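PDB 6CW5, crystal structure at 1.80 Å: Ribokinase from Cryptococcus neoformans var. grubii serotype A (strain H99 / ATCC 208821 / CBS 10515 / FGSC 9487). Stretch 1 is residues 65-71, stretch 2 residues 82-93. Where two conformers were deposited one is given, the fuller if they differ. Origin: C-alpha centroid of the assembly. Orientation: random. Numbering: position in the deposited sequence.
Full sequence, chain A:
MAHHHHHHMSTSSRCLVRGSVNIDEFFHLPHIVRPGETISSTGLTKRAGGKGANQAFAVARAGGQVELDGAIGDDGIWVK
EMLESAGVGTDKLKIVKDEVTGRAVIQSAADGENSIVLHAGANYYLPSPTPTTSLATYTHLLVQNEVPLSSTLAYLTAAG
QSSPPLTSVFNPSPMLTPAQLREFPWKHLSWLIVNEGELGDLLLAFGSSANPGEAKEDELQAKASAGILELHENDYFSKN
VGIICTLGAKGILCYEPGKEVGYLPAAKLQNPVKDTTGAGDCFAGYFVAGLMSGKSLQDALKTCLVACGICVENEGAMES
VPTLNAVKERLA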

# COMPACT_ATOMS: atom_id res chain seq x y z
N GLN A 65 8.07 -4.50 24.77
CA GLN A 65 8.30 -5.52 23.75
C GLN A 65 7.95 -4.93 22.41
O GLN A 65 6.83 -4.44 22.23
CB GLN A 65 7.44 -6.75 24.00
CG GLN A 65 7.73 -7.46 25.29
CD GLN A 65 8.86 -8.42 25.12
OE1 GLN A 65 8.64 -9.60 24.83
NE2 GLN A 65 10.09 -7.93 25.26
N VAL A 66 8.89 -4.95 21.46
CA VAL A 66 8.64 -4.26 20.20
C VAL A 66 9.30 -5.05 19.08
O VAL A 66 10.34 -5.70 19.28
CB VAL A 66 9.16 -2.80 20.24
CG1 VAL A 66 10.67 -2.76 20.59
CG2 VAL A 66 8.84 -2.10 18.95
N GLU A 67 8.65 -5.04 17.93
CA GLU A 67 9.13 -5.66 16.69
C GLU A 67 9.11 -4.61 15.59
O GLU A 67 8.19 -3.80 15.54
CB GLU A 67 8.23 -6.83 16.25
CG GLU A 67 8.13 -7.99 17.22
CD GLU A 67 9.13 -9.09 16.96
OE1 GLU A 67 9.65 -9.21 15.82
OE2 GLU A 67 9.40 -9.84 17.91
N LEU A 68 10.10 -4.65 14.70
CA LEU A 68 10.17 -3.71 13.57
C LEU A 68 9.93 -4.46 12.26
O LEU A 68 10.50 -5.53 12.03
CB LEU A 68 11.53 -3.00 13.54
CG LEU A 68 11.75 -2.04 12.37
CD1 LEU A 68 10.77 -0.86 12.43
CD2 LEU A 68 13.21 -1.53 12.36
N ASP A 69 9.01 -3.93 11.44
CA ASP A 69 8.65 -4.51 10.15
C ASP A 69 9.09 -3.51 9.07
O ASP A 69 8.60 -2.38 9.04
CB ASP A 69 7.14 -4.78 10.11
CG ASP A 69 6.67 -5.39 8.80
OD1 ASP A 69 7.32 -5.23 7.76
OD2 ASP A 69 5.58 -5.98 8.81
N GLY A 70 10.01 -3.92 8.20
CA GLY A 70 10.51 -2.99 7.19
C GLY A 70 11.62 -3.66 6.40
O GLY A 70 11.64 -4.89 6.31
N ALA A 71 12.55 -2.89 5.84
CA ALA A 71 13.57 -3.51 5.01
C ALA A 71 14.84 -2.67 5.02
O ALA A 71 14.79 -1.44 5.09
CB ALA A 71 13.08 -3.69 3.57
N MET A 82 22.34 -3.65 15.83
CA MET A 82 22.13 -2.74 16.95
C MET A 82 20.72 -2.88 17.50
O MET A 82 20.51 -2.93 18.72
CB MET A 82 22.35 -1.29 16.52
CG MET A 82 23.78 -0.87 16.27
SD MET A 82 23.84 0.90 15.89
CE MET A 82 23.09 1.60 17.36
N LEU A 83 19.73 -2.91 16.61
CA LEU A 83 18.35 -3.09 17.04
C LEU A 83 18.20 -4.38 17.83
O LEU A 83 17.61 -4.40 18.91
CB LEU A 83 17.43 -3.10 15.81
CG LEU A 83 17.21 -1.75 15.13
CD1 LEU A 83 16.70 -1.98 13.70
CD2 LEU A 83 16.22 -0.90 15.95
N GLU A 84 18.76 -5.47 17.31
CA GLU A 84 18.67 -6.74 18.01
C GLU A 84 19.35 -6.68 19.37
O GLU A 84 18.85 -7.25 20.35
CB GLU A 84 19.26 -7.87 17.15
CG GLU A 84 18.43 -8.11 15.90
CD GLU A 84 19.15 -8.87 14.81
OE1 GLU A 84 20.39 -9.01 14.90
OE2 GLU A 84 18.49 -9.32 13.85
N SER A 85 20.49 -5.99 19.47
CA SER A 85 21.16 -5.96 20.77
C SER A 85 20.35 -5.16 21.78
O SER A 85 20.53 -5.35 22.99
CB SER A 85 22.58 -5.40 20.65
OG SER A 85 22.55 -4.00 20.45
N ALA A 86 19.47 -4.28 21.33
CA ALA A 86 18.61 -3.55 22.25
C ALA A 86 17.32 -4.29 22.61
O ALA A 86 16.57 -3.82 23.45
CB ALA A 86 18.25 -2.18 21.67
N GLY A 87 17.06 -5.44 21.99
CA GLY A 87 15.85 -6.19 22.27
C GLY A 87 14.74 -6.03 21.26
O GLY A 87 13.66 -6.61 21.45
N VAL A 88 14.96 -5.25 20.20
CA VAL A 88 13.96 -5.06 19.15
C VAL A 88 13.88 -6.32 18.29
O VAL A 88 14.90 -6.81 17.79
CB VAL A 88 14.30 -3.84 18.29
CG1 VAL A 88 13.29 -3.66 17.16
CG2 VAL A 88 14.37 -2.60 19.17
N GLY A 89 12.68 -6.85 18.12
CA GLY A 89 12.52 -8.01 17.26
C GLY A 89 12.66 -7.63 15.80
O GLY A 89 12.15 -6.61 15.35
N THR A 90 13.38 -8.47 15.04
CA THR A 90 13.70 -8.13 13.66
C THR A 90 13.36 -9.23 12.66
O THR A 90 13.87 -9.21 11.53
CB THR A 90 15.19 -7.79 13.52
OG1 THR A 90 15.95 -8.94 13.92
CG2 THR A 90 15.56 -6.60 14.40
N ASP A 91 12.52 -10.22 13.04
CA ASP A 91 12.16 -11.25 12.06
C ASP A 91 11.54 -10.65 10.80
O ASP A 91 11.67 -11.23 9.72
CB ASP A 91 11.19 -12.26 12.66
CG ASP A 91 11.84 -13.18 13.66
OD1 ASP A 91 13.06 -13.03 13.90
OD2 ASP A 91 11.11 -14.05 14.21
N LYS A 92 10.86 -9.52 10.93
CA LYS A 92 10.19 -8.88 9.80
C LYS A 92 11.01 -7.75 9.21
O LYS A 92 10.47 -6.96 8.43
CB LYS A 92 8.82 -8.35 10.23
CG LYS A 92 7.91 -9.40 10.88
CD LYS A 92 7.39 -10.39 9.87
CE LYS A 92 6.28 -11.25 10.49
NZ LYS A 92 6.78 -12.14 11.59
N LEU A 93 12.28 -7.64 9.57
CA LEU A 93 13.18 -6.63 9.01
C LEU A 93 13.95 -7.32 7.89
O LEU A 93 14.92 -8.05 8.14
CB LEU A 93 14.08 -6.01 10.07
CG LEU A 93 15.04 -4.93 9.54
CD1 LEU A 93 14.25 -3.77 8.94
CD2 LEU A 93 15.94 -4.43 10.64
O HOH W 1 11.18 -6.26 22.37
O HOH W 2 10.18 -8.07 13.20
O HOH W 3 7.92 -11.02 14.43

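A strand can hold a neighbouring segment that is only partly extended, provided backbone pairing is made where the two chains run side by side and apolar side chains and water fill the interval. Residues 65-71 and 82-93 of this ribokinase illustrate the principle, and their contact is organised round Leu68, with Leu93 and Lys92 the next largest contributors.

Leu68 serves the contact with both backbone and side chain. Its N donates to Gly89 O at 2.9 Å, while Gly89 N donates to Val66 O, also at 2.9 Å; both bonds are nearly straight, and together they bridge Glu67 with Gly89. The Leu68 side chain, buried in t/p geometry, reaches apolar partners from three parts of the second stretch: its CD2 lies 3.8 Å from Leu83 CD1 on the helix and 4.2 Å from Leu93 CD1, and its CB is 4.1 Å from Val88 CG1. A branched aliphatic chain suits this site because it makes such contacts without leaving a polar group to satisfy. Val66 extends the apolar patch, its CG1 standing 4.0 Å from Val88 CG2.

Glycine at position 89 leaves room for an acidic side chain. A CB modelled in ideal geometry on Gly89 would lie 2.1 Å from Glu67 CD, a clash; in its absence Glu67 OE1 approaches to 3.4 Å from Gly89 C.

Beyond Gly89 the pairing is interrupted. A type I turn from Thr90 to Leu93, closed by Leu93 N donating to Thr90 O at 3.0 Å, shifts the register by one residue before the chains meet again in parallel at Gly70 and Leu93. Here Gly70 N donates to Lys92 O at 3.1 Å, and the same carbonyl oxygen lies 3.5 Å from Asp69 CA in a CA-H...O contact. Leu93, also t/p and buried, brings its CD1 to 3.6 Å from Ala71 N, covering backbone next to Gly70, which has no side chain of its own.

Water serves the gap between the two ladders. Water 2 accepts from Lys92 N at 2.8 Å and lies 2.8 Å from Leu68 O and 2.9 Å from Glu67 OE1, within hydrogen-bonding reach of both stretches.

Lys92 combines burial with exposure. Its CB points toward the first stretch and packs 3.9 Å from Asp69 CG, but the end of the chain leads away, so the aliphatic portion can cover the strand while the ammonium group remains hydrated: NZ donates to water 3 at 3.3 Å.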